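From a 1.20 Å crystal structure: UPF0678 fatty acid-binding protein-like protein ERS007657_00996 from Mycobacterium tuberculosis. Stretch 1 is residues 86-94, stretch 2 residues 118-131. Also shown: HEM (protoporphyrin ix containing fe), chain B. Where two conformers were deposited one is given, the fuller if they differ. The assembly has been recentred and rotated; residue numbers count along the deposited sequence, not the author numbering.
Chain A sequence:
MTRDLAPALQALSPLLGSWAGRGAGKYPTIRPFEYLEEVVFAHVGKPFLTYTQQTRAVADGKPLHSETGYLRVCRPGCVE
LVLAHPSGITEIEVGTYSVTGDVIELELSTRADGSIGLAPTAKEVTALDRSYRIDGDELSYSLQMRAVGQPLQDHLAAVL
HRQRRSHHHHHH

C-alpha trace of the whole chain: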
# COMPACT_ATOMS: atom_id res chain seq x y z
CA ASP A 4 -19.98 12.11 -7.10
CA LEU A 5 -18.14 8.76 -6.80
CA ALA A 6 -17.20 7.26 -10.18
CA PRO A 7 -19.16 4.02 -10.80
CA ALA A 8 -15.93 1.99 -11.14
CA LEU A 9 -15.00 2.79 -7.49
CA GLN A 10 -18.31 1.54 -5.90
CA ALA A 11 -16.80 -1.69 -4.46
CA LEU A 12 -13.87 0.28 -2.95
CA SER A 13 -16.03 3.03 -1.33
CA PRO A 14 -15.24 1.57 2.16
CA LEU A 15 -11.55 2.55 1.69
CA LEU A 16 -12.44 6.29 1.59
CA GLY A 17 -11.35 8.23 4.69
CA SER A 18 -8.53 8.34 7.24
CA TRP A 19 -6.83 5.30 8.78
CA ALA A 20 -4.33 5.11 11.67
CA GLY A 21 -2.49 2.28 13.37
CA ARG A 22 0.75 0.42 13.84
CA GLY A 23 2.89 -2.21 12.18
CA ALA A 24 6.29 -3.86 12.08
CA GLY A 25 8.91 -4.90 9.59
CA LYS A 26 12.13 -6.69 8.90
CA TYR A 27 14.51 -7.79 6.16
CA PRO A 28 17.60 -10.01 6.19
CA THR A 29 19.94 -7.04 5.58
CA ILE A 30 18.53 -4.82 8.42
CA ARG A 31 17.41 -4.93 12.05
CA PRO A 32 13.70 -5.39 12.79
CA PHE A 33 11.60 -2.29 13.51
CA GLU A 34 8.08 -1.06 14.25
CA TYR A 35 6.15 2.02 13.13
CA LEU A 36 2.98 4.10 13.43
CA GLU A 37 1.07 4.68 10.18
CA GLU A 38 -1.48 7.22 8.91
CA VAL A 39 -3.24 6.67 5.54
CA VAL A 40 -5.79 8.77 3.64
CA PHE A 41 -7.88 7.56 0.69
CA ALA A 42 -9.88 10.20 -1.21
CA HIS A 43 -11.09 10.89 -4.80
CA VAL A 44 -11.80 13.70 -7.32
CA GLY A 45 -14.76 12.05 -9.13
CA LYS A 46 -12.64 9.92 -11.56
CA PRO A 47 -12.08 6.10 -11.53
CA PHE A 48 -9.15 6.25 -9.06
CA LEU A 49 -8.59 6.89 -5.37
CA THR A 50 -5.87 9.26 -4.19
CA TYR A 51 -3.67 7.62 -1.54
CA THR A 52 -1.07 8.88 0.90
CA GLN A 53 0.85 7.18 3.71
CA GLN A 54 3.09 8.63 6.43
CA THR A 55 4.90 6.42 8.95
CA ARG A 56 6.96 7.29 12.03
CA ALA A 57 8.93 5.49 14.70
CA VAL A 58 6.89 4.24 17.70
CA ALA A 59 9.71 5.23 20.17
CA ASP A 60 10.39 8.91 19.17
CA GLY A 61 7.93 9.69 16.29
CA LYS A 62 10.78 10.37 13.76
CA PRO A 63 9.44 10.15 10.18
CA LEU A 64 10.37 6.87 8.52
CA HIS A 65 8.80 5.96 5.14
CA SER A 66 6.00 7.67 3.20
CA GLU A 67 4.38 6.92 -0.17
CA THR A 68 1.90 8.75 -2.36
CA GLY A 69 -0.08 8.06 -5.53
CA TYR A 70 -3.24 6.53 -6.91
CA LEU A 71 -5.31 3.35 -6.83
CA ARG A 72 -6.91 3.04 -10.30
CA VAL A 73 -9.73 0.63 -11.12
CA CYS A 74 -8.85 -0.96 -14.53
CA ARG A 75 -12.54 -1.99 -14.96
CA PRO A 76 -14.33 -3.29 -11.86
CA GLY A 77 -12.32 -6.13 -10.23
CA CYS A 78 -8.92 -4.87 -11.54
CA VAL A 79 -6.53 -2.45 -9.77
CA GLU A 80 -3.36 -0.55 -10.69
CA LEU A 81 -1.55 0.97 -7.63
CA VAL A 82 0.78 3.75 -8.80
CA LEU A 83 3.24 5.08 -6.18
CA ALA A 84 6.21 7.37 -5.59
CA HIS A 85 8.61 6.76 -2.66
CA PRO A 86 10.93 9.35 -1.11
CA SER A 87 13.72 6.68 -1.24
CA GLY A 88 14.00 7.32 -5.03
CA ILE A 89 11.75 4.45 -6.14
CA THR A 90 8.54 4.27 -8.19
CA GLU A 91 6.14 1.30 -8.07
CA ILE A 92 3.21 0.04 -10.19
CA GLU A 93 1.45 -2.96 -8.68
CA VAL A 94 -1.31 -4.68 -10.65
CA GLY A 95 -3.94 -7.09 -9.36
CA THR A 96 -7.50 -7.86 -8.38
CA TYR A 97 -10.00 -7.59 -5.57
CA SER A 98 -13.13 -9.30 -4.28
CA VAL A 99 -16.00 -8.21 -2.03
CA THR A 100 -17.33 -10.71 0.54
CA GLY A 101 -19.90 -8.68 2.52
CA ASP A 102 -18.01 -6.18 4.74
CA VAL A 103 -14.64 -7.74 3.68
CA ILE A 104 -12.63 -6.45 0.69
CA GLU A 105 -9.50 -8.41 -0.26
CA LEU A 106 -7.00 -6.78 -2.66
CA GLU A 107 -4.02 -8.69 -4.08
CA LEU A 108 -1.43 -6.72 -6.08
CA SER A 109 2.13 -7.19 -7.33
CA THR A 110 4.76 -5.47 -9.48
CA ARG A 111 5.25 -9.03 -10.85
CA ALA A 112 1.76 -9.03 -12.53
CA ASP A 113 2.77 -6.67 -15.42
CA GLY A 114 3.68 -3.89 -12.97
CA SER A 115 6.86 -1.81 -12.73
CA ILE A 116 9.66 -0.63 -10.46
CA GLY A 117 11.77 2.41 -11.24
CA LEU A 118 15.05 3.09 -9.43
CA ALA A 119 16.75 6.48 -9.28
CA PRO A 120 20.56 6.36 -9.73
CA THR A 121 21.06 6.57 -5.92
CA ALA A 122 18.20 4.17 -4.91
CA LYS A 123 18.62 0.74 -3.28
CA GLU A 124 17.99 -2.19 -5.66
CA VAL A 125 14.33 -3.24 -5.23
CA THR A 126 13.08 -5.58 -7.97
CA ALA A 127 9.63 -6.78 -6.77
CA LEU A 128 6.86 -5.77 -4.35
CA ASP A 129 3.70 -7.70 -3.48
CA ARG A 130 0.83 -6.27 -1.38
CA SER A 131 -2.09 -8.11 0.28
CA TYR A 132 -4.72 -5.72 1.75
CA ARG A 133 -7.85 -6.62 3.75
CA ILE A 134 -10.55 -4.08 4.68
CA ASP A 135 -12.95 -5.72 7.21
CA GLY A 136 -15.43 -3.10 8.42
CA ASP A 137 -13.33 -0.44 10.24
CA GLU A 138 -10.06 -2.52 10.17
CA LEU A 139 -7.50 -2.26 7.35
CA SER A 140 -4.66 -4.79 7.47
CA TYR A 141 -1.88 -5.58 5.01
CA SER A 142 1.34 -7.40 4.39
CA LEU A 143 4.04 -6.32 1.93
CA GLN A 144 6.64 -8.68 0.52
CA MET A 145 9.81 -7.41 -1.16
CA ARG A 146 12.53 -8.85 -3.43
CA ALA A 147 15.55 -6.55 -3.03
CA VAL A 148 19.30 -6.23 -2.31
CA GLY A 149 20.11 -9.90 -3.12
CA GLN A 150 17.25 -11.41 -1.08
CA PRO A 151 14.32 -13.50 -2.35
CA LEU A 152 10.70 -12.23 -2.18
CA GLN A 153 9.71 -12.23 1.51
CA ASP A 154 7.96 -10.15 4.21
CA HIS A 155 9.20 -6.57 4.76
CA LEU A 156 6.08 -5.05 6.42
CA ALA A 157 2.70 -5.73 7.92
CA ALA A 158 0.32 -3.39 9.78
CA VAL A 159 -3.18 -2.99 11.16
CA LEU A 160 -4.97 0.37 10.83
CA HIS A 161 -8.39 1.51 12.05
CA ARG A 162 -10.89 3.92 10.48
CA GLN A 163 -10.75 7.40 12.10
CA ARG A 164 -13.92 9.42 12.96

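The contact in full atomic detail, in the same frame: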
# COMPACT_ATOMS: atom_id res chain seq x y z
N PRO A 86 9.92 8.32 -1.32
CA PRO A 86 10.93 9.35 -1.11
C PRO A 86 12.36 8.79 -1.10
O PRO A 86 13.29 9.57 -1.10
CB PRO A 86 10.56 9.93 0.26
CG PRO A 86 9.90 8.77 0.97
CD PRO A 86 9.10 8.09 -0.11
N SER A 87 12.46 7.46 -1.13
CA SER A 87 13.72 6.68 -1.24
C SER A 87 14.24 6.67 -2.69
O SER A 87 15.23 5.97 -2.95
CB SER A 87 13.49 5.29 -0.74
OG SER A 87 12.38 4.75 -1.42
N GLY A 88 13.54 7.31 -3.63
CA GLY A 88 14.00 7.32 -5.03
C GLY A 88 13.50 6.14 -5.84
O GLY A 88 14.18 5.75 -6.82
N ILE A 89 12.31 5.66 -5.51
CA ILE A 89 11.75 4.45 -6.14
C ILE A 89 10.33 4.75 -6.57
O ILE A 89 9.56 5.38 -5.79
CB ILE A 89 11.83 3.26 -5.16
CG1 ILE A 89 13.30 2.97 -4.79
CG2 ILE A 89 11.16 2.05 -5.76
CD1 ILE A 89 13.49 1.89 -3.79
N THR A 90 9.95 4.30 -7.76
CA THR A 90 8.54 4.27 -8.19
C THR A 90 8.07 2.83 -8.28
O THR A 90 8.90 1.91 -8.47
CB THR A 90 8.36 4.97 -9.54
OG1 THR A 90 9.17 4.27 -10.49
CG2 THR A 90 8.70 6.44 -9.48
N GLU A 91 6.77 2.64 -8.20
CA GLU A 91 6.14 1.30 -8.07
C GLU A 91 4.82 1.34 -8.85
O GLU A 91 4.00 2.24 -8.59
CB GLU A 91 5.98 0.97 -6.55
CG GLU A 91 5.15 -0.24 -6.20
CD GLU A 91 4.95 -0.43 -4.72
OE1 GLU A 91 5.30 0.48 -3.92
OE2 GLU A 91 4.31 -1.47 -4.33
N ILE A 92 4.56 0.35 -9.70
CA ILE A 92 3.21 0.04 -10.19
C ILE A 92 2.90 -1.39 -9.84
O ILE A 92 3.63 -2.30 -10.29
CB ILE A 92 3.05 0.30 -11.68
CG1 ILE A 92 3.43 1.73 -12.05
CG2 ILE A 92 1.63 -0.05 -12.09
CD1 ILE A 92 3.32 2.05 -13.54
N GLU A 93 1.91 -1.60 -8.98
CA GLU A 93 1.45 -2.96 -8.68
C GLU A 93 0.12 -3.18 -9.36
O GLU A 93 -0.71 -2.24 -9.41
CB GLU A 93 1.27 -3.16 -7.19
CG GLU A 93 2.54 -3.02 -6.40
CD GLU A 93 2.57 -3.80 -5.10
OE1 GLU A 93 1.78 -4.80 -5.00
OE2 GLU A 93 3.50 -3.53 -4.30
N VAL A 94 -0.08 -4.34 -9.93
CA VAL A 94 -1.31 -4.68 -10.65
C VAL A 94 -1.95 -5.86 -9.94
O VAL A 94 -1.24 -6.75 -9.47
CB VAL A 94 -1.00 -4.96 -12.12
CG1 VAL A 94 -2.26 -5.27 -12.91
CG2 VAL A 94 -0.24 -3.81 -12.76
N LEU A 118 14.01 2.78 -10.41
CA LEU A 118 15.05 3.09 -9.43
C LEU A 118 15.81 4.33 -9.88
O LEU A 118 16.42 4.31 -10.97
CB LEU A 118 15.99 1.90 -9.31
CG LEU A 118 15.36 0.56 -8.95
CD1 LEU A 118 16.43 -0.51 -8.95
CD2 LEU A 118 14.67 0.62 -7.60
N ALA A 119 15.88 5.33 -9.02
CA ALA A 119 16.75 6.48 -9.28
C ALA A 119 18.20 6.01 -9.22
O ALA A 119 18.49 4.95 -8.65
CB ALA A 119 16.50 7.57 -8.28
N PRO A 120 19.17 6.80 -9.73
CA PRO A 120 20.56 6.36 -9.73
C PRO A 120 21.09 6.03 -8.34
O PRO A 120 21.93 5.14 -8.22
CB PRO A 120 21.29 7.56 -10.39
CG PRO A 120 20.27 8.13 -11.33
CD PRO A 120 18.98 8.02 -10.55
N THR A 121 20.56 6.69 -7.32
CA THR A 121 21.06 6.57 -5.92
C THR A 121 20.16 5.66 -5.08
O THR A 121 20.43 5.53 -3.88
CB THR A 121 21.25 7.94 -5.27
OG1 THR A 121 20.01 8.63 -5.21
CG2 THR A 121 22.28 8.78 -5.98
N ALA A 122 19.15 5.01 -5.68
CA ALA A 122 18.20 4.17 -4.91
C ALA A 122 18.83 2.80 -4.60
O ALA A 122 19.69 2.29 -5.37
CB ALA A 122 16.92 4.01 -5.67
N LYS A 123 18.36 2.17 -3.54
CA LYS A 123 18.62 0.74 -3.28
C LYS A 123 17.95 -0.11 -4.36
O LYS A 123 16.91 0.29 -4.91
CB LYS A 123 18.10 0.36 -1.90
CG LYS A 123 18.67 1.15 -0.75
CD LYS A 123 20.06 0.75 -0.38
CE LYS A 123 20.54 1.41 0.90
NZ LYS A 123 19.74 0.98 2.08
N GLU A 124 18.46 -1.31 -4.56
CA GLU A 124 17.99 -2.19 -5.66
C GLU A 124 16.80 -3.03 -5.18
O GLU A 124 16.97 -4.17 -4.73
CB GLU A 124 19.11 -3.08 -6.19
CG GLU A 124 20.29 -2.31 -6.73
CD GLU A 124 21.42 -2.15 -5.76
OE1 GLU A 124 21.19 -2.37 -4.54
OE2 GLU A 124 22.49 -1.70 -6.19
N VAL A 125 15.62 -2.53 -5.42
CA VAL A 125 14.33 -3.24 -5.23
C VAL A 125 13.87 -3.74 -6.60
O VAL A 125 13.86 -2.94 -7.56
CB VAL A 125 13.30 -2.30 -4.60
CG1 VAL A 125 11.98 -3.00 -4.44
CG2 VAL A 125 13.79 -1.74 -3.28
N THR A 126 13.50 -5.01 -6.69
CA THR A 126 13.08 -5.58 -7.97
C THR A 126 11.65 -6.11 -7.95
O THR A 126 11.12 -6.30 -9.03
CB THR A 126 14.05 -6.64 -8.47
OG1 THR A 126 14.08 -7.75 -7.58
CG2 THR A 126 15.44 -6.09 -8.67
N ALA A 127 11.06 -6.41 -6.79
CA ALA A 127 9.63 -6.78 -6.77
C ALA A 127 9.00 -6.38 -5.45
O ALA A 127 9.66 -6.46 -4.40
CB ALA A 127 9.42 -8.25 -7.05
N LEU A 128 7.71 -6.05 -5.52
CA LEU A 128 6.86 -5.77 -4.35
C LEU A 128 5.51 -6.42 -4.55
O LEU A 128 4.94 -6.28 -5.65
CB LEU A 128 6.71 -4.26 -4.17
CG LEU A 128 8.00 -3.52 -3.84
CD1 LEU A 128 7.87 -2.03 -4.12
CD2 LEU A 128 8.43 -3.77 -2.41
N ASP A 129 5.04 -7.11 -3.52
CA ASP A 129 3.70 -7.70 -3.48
C ASP A 129 2.96 -7.12 -2.28
O ASP A 129 3.57 -7.00 -1.20
CB ASP A 129 3.73 -9.22 -3.29
CG ASP A 129 4.24 -10.06 -4.46
OD1 ASP A 129 4.86 -9.52 -5.39
OD2 ASP A 129 4.05 -11.30 -4.37
N ARG A 130 1.70 -6.77 -2.46
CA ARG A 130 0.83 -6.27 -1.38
C ARG A 130 -0.44 -7.12 -1.29
O ARG A 130 -1.09 -7.36 -2.33
CB ARG A 130 0.49 -4.80 -1.62
CG ARG A 130 1.67 -3.86 -1.43
CD ARG A 130 1.32 -2.45 -1.85
NE ARG A 130 2.48 -1.59 -1.95
CZ ARG A 130 2.72 -0.53 -1.20
NH1 ARG A 130 1.89 -0.17 -0.22
NH2 ARG A 130 3.81 0.17 -1.40
N SER A 131 -0.81 -7.47 -0.07
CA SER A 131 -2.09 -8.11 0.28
C SER A 131 -2.82 -7.21 1.29
O SER A 131 -2.29 -7.01 2.36
CB SER A 131 -1.84 -9.48 0.83
OG SER A 131 -3.06 -10.13 1.13
CHA HEM B . 14.94 -0.88 4.97
CHB HEM B . 11.09 0.91 7.22
CHC HEM B . 8.46 0.50 3.14
CHD HEM B . 12.49 -0.84 0.77
C1A HEM B . 14.11 -0.36 5.92
C2A HEM B . 14.53 0.00 7.25
C3A HEM B . 13.44 0.51 7.87
C4A HEM B . 12.36 0.46 6.95
CMA HEM B . 13.39 1.08 9.26
CAA HEM B . 15.92 -0.15 7.82
CBA HEM B . 16.59 1.20 8.00
CGA HEM B . 16.75 1.88 6.68
O1A HEM B . 16.23 3.00 6.50
O2A HEM B . 17.43 1.35 5.78
C1B HEM B . 10.02 0.90 6.31
C2B HEM B . 8.71 1.37 6.62
C3B HEM B . 7.94 1.23 5.48
C4B HEM B . 8.85 0.70 4.45
CMB HEM B . 8.27 1.93 7.95
CAB HEM B . 6.50 1.49 5.26
CBB HEM B . 5.61 1.36 6.23
C1C HEM B . 9.35 0.14 2.12
C2C HEM B . 9.01 0.01 0.76
C3C HEM B . 10.16 -0.29 0.09
C4C HEM B . 11.20 -0.46 1.07
CMC HEM B . 7.63 0.19 0.21
CAC HEM B . 10.39 -0.41 -1.37
CBC HEM B . 9.88 0.47 -2.24
C1D HEM B . 13.46 -1.02 1.74
C2D HEM B . 14.84 -1.44 1.42
C3D HEM B . 15.51 -1.45 2.57
C4D HEM B . 14.56 -1.04 3.63
CMD HEM B . 15.39 -1.73 0.05
CAD HEM B . 17.01 -1.40 2.67
CBD HEM B . 17.55 -2.74 2.91
CGD HEM B . 19.08 -2.67 2.95
O1D HEM B . 19.82 -1.63 3.03
O2D HEM B . 19.60 -3.70 2.87
NA HEM B . 12.77 -0.04 5.77
NB HEM B . 10.06 0.52 5.02
NC HEM B . 10.66 -0.18 2.31
ND HEM B . 13.34 -0.77 3.08
FE HEM B . 11.73 -0.21 4.05
O HOH W 1 16.52 3.71 -1.91
O HOH W 2 12.24 1.83 3.61

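The two stretches meet most closely near their beginnings. After the tight pairing there, strands 89-94 and 125-131 stand about 8 Å apart, their axes coming no nearer than 8.0 Å and running at 50° to each other, and side chains fill the space between them.

At the close end, Ile89 and Leu118 form an antiparallel, non-hydrogen-bonded bridge pair, and beside it the amide of Ala119 donates to the carbonyl of Gly88, Ala119 N to Gly88 O 2.8 Å. Space here is scant. The methyl of Ala119 points toward Gly88, and a CB on Gly88 would lie 3.4 Å from Ala119 CB and 3.7 Å from Ala122 CB. The backbone of Gly88, with phi and psi of 88° and 32°, would also jam such a carbon against the preceding carbonyl oxygen, so glycine suits both the fold of the chain and the hollow beside it. A type I turn from Ala119 to Ala122, closed by the bond from Ala122 N to Ala119 O at 3.0 Å, brings the small methyl of Ala122 back against the first stretch, its CB 3.4 Å from Gly88 O. Next to this packing, water 1 bridges the backbones, its O donating to Ser87 O at 2.8 Å and accepting from Lys123 N at 2.9 Å.

Ile89 is the main apolar bump. Its extended side chain (m, t) reaches past the turn to Val125: Ile89 CG1 lies 3.9 Å from both Leu118 CD2 and Ala122 CB, while Ile89 CD1 touches Val125 CG2 at 3.7 Å. A slim, unbranched tip fits this pocket lined by leucine, alanine and valine. Val125 in turn meets the heme, Val125 CG2 to HEM CMD 3.7 Å.

Where the strands stand apart, Glu91 and Glu93 point toward the second stretch, and Leu128 and Arg130 point back. Leu128 fills part of the gap with its branched end: Leu128 CD1 lies 3.4 Å from Glu91 CD and 3.7 Å from HEM CBC. Arg130 lies extended across the far side of the gap, and Glu91 and Glu93 reach up to the edge of its guanidinium, where their carboxylates answer its buried charge. The link from Arg130 NH2 to Glu91 OE1, 2.9 Å, is the salt bridge that does not depend on doubtful oxygens. Arg130 NE also lies 3.0 Å from Glu91 OE2 and 3.2 Å from Glu93 OE2, but Glu91 OE2 and Glu93 OE2 are modelled only 2.2 Å apart, too short to be real, so both positions, and with them both contacts to NE, deserve caution.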